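Long-range contacts in uncharacterized protein (Shewanella oneidensis, PDB 3E8P), which probably hydrolyses medium- and long-chain fatty acyl-CoA thioesters to free fatty acids and CoA, as a member of the hotdog-fold thioesterase superfamily: residues V23-D28 with D40-Y44; V49-M55 with G123-T129. All blocks are in the same frame, centred on the assembly; numbering follows the deposited sequence.

Contact 1. Residues V23-D28 with D40-Y44; sequences VAEVFD and DIKRY
This contact lies at one edge of a hotdog fold. The N-terminal helix 14-29 packs here beside strand 40-44, one of the two outermost strands of the sheet within the chain. Residues 23-28 are regular helix, with Phe27 N hydrogen-bonded to Val23 O and Asp28 N to Ala24 O. The short axes come within 7.7 Å, and their directions differ by 147°. The register therefore runs backwards, Asp28 beside Asp40 (CA-CA 5.4 Å) and Ala24 beside Tyr44 (CA-CA 6.4 Å). About 302 Å² is buried.

Asp40 is extended. Its CA-to-CB bond points away overall, yet Asp40 CB still lies 3.7 Å from Asp28 OD1. Asp40 OD2 is 4.0 Å from Asp28 OD1, a close approach of like charges. Ile41 N donates the one hydrogen bond between the segments, to OD1 of Asp28 (chi1 t), at 3.1 Å and 160°. Ile41 points toward the helix with chi1 m and chi2 p. Its CD1 reaches Phe27 CB at 3.6 Å, and its CG2 lies 4.1 Å from Ala24 CB. Lys42 has helix-like backbone angles (-59/-48), and Arg43 returns to extended ones. Both face Glu50 of the next strand, a classic beta bulge. Their side chains point away from the helix, and Arg43 forms a salt bridge with Glu50. Tyr44, chi1 t, turns back toward the helix. Its hydroxyl is hydrogen-bonded to Leu83 O on helix 70-90, which Val23 and Phe27 also touch. Tyr44 CD2 lies 3.9 Å from Ala24 CB, and Tyr44 CE2 lies 4.0 Å from Val23 CG1.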
# COMPACT_ATOMS: atom_id res chain seq x y z
N VAL A 23 22.97 -10.36 14.96
CA VAL A 23 22.23 -9.67 13.90
C VAL A 23 22.39 -8.16 14.00
O VAL A 23 22.54 -7.48 12.99
CB VAL A 23 20.73 -10.02 13.94
CG1 VAL A 23 20.00 -9.24 12.87
CG2 VAL A 23 20.54 -11.51 13.73
N ALA A 24 22.35 -7.63 15.22
CA ALA A 24 22.49 -6.20 15.45
C ALA A 24 23.85 -5.71 14.95
O ALA A 24 23.97 -4.63 14.37
CB ALA A 24 22.33 -5.87 16.93
N GLU A 25 24.88 -6.53 15.17
CA GLU A 25 26.24 -6.21 14.76
C GLU A 25 26.38 -6.14 13.24
O GLU A 25 27.01 -5.22 12.71
CB GLU A 25 27.21 -7.27 15.29
CG GLU A 25 28.43 -6.72 16.02
CD GLU A 25 29.38 -5.92 15.13
OE1 GLU A 25 29.07 -4.75 14.81
OE2 GLU A 25 30.44 -6.46 14.75
N VAL A 26 25.79 -7.10 12.55
CA VAL A 26 25.87 -7.12 11.09
C VAL A 26 25.23 -5.87 10.49
O VAL A 26 25.82 -5.22 9.63
CB VAL A 26 25.18 -8.37 10.49
CG1 VAL A 26 25.30 -8.35 8.98
CG2 VAL A 26 25.81 -9.63 11.06
N PHE A 27 24.02 -5.53 10.93
CA PHE A 27 23.32 -4.36 10.41
C PHE A 27 23.96 -3.03 10.77
O PHE A 27 23.87 -2.08 10.00
CB PHE A 27 21.86 -4.35 10.87
CG PHE A 27 20.96 -5.26 10.07
CD1 PHE A 27 21.15 -6.64 10.09
CD2 PHE A 27 19.92 -4.73 9.31
CE1 PHE A 27 20.30 -7.48 9.36
CE2 PHE A 27 19.07 -5.56 8.58
CZ PHE A 27 19.27 -6.94 8.61
N ASP A 28 24.61 -2.97 11.93
CA ASP A 28 25.24 -1.73 12.37
C ASP A 28 26.60 -1.42 11.75
O ASP A 28 26.97 -0.25 11.61
CB ASP A 28 25.36 -1.70 13.89
CG ASP A 28 25.84 -0.35 14.42
OD1 ASP A 28 25.06 0.63 14.36
OD2 ASP A 28 27.00 -0.26 14.88
N ASP A 40 22.24 3.63 12.35
CA ASP A 40 22.68 2.91 13.55
C ASP A 40 21.60 2.10 14.28
O ASP A 40 20.46 2.54 14.41
CB ASP A 40 23.26 3.89 14.57
CG ASP A 40 24.45 4.65 14.05
OD1 ASP A 40 24.93 5.53 14.78
OD2 ASP A 40 24.90 4.37 12.92
N ILE A 41 21.97 0.92 14.75
CA ILE A 41 21.05 0.09 15.52
C ILE A 41 21.34 0.42 16.99
O ILE A 41 22.22 -0.17 17.61
CB ILE A 41 21.27 -1.43 15.25
CG1 ILE A 41 20.81 -1.79 13.84
CG2 ILE A 41 20.46 -2.26 16.24
CD1 ILE A 41 21.71 -1.26 12.76
N LYS A 42 20.61 1.40 17.51
CA LYS A 42 20.79 1.86 18.88
C LYS A 42 20.58 0.74 19.91
O LYS A 42 21.39 0.58 20.81
CB LYS A 42 19.83 3.02 19.17
CG LYS A 42 20.19 3.84 20.39
CD LYS A 42 19.22 5.01 20.58
CE LYS A 42 19.61 5.86 21.79
NZ LYS A 42 18.61 6.93 22.07
N ARG A 43 19.50 -0.01 19.75
CA ARG A 43 19.19 -1.12 20.65
C ARG A 43 18.41 -2.18 19.90
O ARG A 43 17.62 -1.85 19.01
CB ARG A 43 18.37 -0.62 21.85
CG ARG A 43 19.19 0.11 22.90
CD ARG A 43 18.31 0.63 24.02
NE ARG A 43 17.58 1.84 23.65
CZ ARG A 43 18.15 3.02 23.42
NH1 ARG A 43 19.47 3.16 23.52
NH2 ARG A 43 17.41 4.07 23.10
N TYR A 44 18.63 -3.44 20.24
CA TYR A 44 17.94 -4.54 19.58
C TYR A 44 17.81 -5.75 20.50
O TYR A 44 18.79 -6.44 20.78
CB TYR A 44 18.69 -4.92 18.29
CG TYR A 44 17.96 -5.90 17.40
CD1 TYR A 44 16.63 -5.70 17.05
CD2 TYR A 44 18.61 -7.01 16.87
CE1 TYR A 44 15.97 -6.57 16.20
CE2 TYR A 44 17.96 -7.88 16.01
CZ TYR A 44 16.63 -7.66 15.67
OH TYR A 44 15.97 -8.51 14.81

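Contact 2. Residues V49-M55 with G123-T129; sequences VEVAINM and GQIFTGT
Strands 49-54 and 125-129 are extended antiparallel neighbours in the hotdog sheet. Their axes approach to 4.6 Å, with N-to-C directions 161° apart. Ala52-Thr127 and Asn54-Ile125 are non-hydrogen-bonded pairs. In the hydrogen-bonded pairs, Val51 N donates to Gly128 O (2.9 Å), Gly128 N to Val51 O (2.6 Å), Ile53 N to Phe126 O (2.9 Å) and Phe126 N to Ile53 O (3.0 Å). Past the strand end, Met55 N reaches Gln124 O (2.8 Å). On the flanks, backbone bonds join Glu50 to Arg43, Ala52 to Asp40, Thr127 to His147 and Thr129 to Glu145. Glu149 OE1 accepts from Gln124 N and Ile125 N; Thr129 OG1 hydrogen-bonds to Glu145 OE1.

Toward helix 70-90, Ile53 CG2 lies 3.8 Å from Phe126 CB. Selenomethionine Met55 CE meets the ring edge at Phe126 CE2 (3.6 Å). On the other face, a water lies 2.8 Å from Thr127 OG1 and donates weakly to Glu50 OE1 (3.4 Å), whose main partner is Arg43. Polar backbone groups thus pair within the sheet, while apolar contacts gather at Phe126.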
# COMPACT_ATOMS: atom_id res chain seq x y z
N VAL A 49 13.13 -3.13 18.05
CA VAL A 49 14.36 -2.47 17.62
C VAL A 49 14.24 -0.96 17.62
O VAL A 49 13.16 -0.40 17.45
CB VAL A 49 14.74 -2.90 16.19
CG1 VAL A 49 13.65 -2.46 15.22
CG2 VAL A 49 16.08 -2.28 15.80
N GLU A 50 15.37 -0.30 17.82
CA GLU A 50 15.41 1.15 17.79
C GLU A 50 16.53 1.46 16.82
O GLU A 50 17.68 1.03 17.00
CB GLU A 50 15.72 1.73 19.16
CG GLU A 50 16.03 3.22 19.15
CD GLU A 50 15.80 3.88 20.50
OE1 GLU A 50 16.23 5.04 20.69
OE2 GLU A 50 15.19 3.23 21.38
N VAL A 51 16.18 2.19 15.76
CA VAL A 51 17.14 2.58 14.75
C VAL A 51 17.25 4.10 14.78
O VAL A 51 16.25 4.80 14.91
CB VAL A 51 16.68 2.13 13.34
CG1 VAL A 51 17.61 2.67 12.28
CG2 VAL A 51 16.66 0.61 13.28
N ALA A 52 18.48 4.59 14.67
CA ALA A 52 18.73 6.02 14.68
C ALA A 52 19.70 6.38 13.57
O ALA A 52 20.53 5.56 13.15
CB ALA A 52 19.29 6.45 16.02
N ILE A 53 19.59 7.61 13.10
CA ILE A 53 20.44 8.12 12.04
C ILE A 53 20.52 9.63 12.22
O ILE A 53 19.50 10.32 12.26
CB ILE A 53 19.84 7.77 10.64
CG1 ILE A 53 20.70 8.37 9.53
CG2 ILE A 53 18.39 8.28 10.55
CD1 ILE A 53 20.28 7.94 8.13
N ASN A 54 21.73 10.14 12.35
CA ASN A 54 21.90 11.58 12.52
C ASN A 54 21.80 12.26 11.19
O ASN A 54 22.14 11.68 10.16
CB ASN A 54 23.26 11.91 13.14
CG ASN A 54 23.48 11.18 14.44
OD1 ASN A 54 22.67 11.27 15.36
ND2 ASN A 54 24.58 10.46 14.52
N MSE A 55 21.32 13.50 11.21
CA MSE A 55 21.19 14.30 10.01
C MSE A 55 22.57 14.77 9.60
O MSE A 55 23.36 15.19 10.45
CB MSE A 55 20.31 15.51 10.29
CG MSE A 55 20.26 16.52 9.16
SE MSE A 55 19.32 15.81 7.65
CE MSE A 55 17.56 16.53 8.01
N GLY A 123 14.83 17.91 11.43
CA GLY A 123 15.33 17.35 12.67
C GLY A 123 16.84 17.14 12.68
O GLY A 123 17.49 17.20 11.63
N GLN A 124 17.39 16.90 13.86
CA GLN A 124 18.83 16.70 14.00
C GLN A 124 19.15 15.22 14.01
O GLN A 124 20.14 14.78 13.40
CB GLN A 124 19.32 17.35 15.29
CG GLN A 124 19.04 18.84 15.37
CD GLN A 124 19.38 19.42 16.73
OE1 GLN A 124 20.54 19.39 17.16
NE2 GLN A 124 18.38 19.96 17.41
N ILE A 125 18.33 14.46 14.72
CA ILE A 125 18.49 13.01 14.85
C ILE A 125 17.14 12.34 14.62
O ILE A 125 16.16 12.68 15.27
CB ILE A 125 18.99 12.61 16.26
CG1 ILE A 125 20.36 13.24 16.52
CG2 ILE A 125 19.07 11.08 16.37
CD1 ILE A 125 20.92 12.92 17.89
N PHE A 126 17.11 11.39 13.69
CA PHE A 126 15.88 10.67 13.40
C PHE A 126 15.92 9.28 14.01
O PHE A 126 16.92 8.56 13.90
CB PHE A 126 15.68 10.62 11.88
CG PHE A 126 15.44 11.97 11.27
CD1 PHE A 126 14.19 12.58 11.36
CD2 PHE A 126 16.47 12.66 10.65
CE1 PHE A 126 13.98 13.86 10.85
CE2 PHE A 126 16.27 13.94 10.13
CZ PHE A 126 15.02 14.54 10.24
N THR A 127 14.82 8.91 14.67
CA THR A 127 14.71 7.62 15.34
C THR A 127 13.51 6.81 14.84
O THR A 127 12.43 7.35 14.65
CB THR A 127 14.58 7.83 16.86
OG1 THR A 127 15.68 8.62 17.32
CG2 THR A 127 14.57 6.48 17.59
N GLY A 128 13.72 5.51 14.65
CA GLY A 128 12.65 4.66 14.18
C GLY A 128 12.39 3.42 15.03
O GLY A 128 13.31 2.77 15.52
N THR A 129 11.11 3.12 15.22
CA THR A 129 10.70 1.95 15.99
C THR A 129 9.57 1.27 15.23
O THR A 129 9.01 1.85 14.29
CB THR A 129 10.16 2.33 17.40
OG1 THR A 129 8.92 3.04 17.25
CG2 THR A 129 11.17 3.22 18.15
O HOH W 1 17.65 7.75 19.10

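Contacts 1 and 2 are joined through consecutive strands. Strand 40-44 of contact 1 pairs with strand 49-54 of contact 2, which in turn pairs with strand 125-134. Asp40 N probably hydrogen-bonds to Ala52 O (2.7 Å), and Tyr44 CD1 packs on Val49 CB (3.5 Å). Contact 1 is a surface contact, where a helix meets an outermost strand mainly through side chains. Contact 2 lies further into the sheet and is partly buried; main-chain hydrogen bonds dominate it. Both reach helix 70-90: Val23, Phe27 and Tyr44 touch it from contact 1, and Val49, Val51 and Ile53 from contact 2.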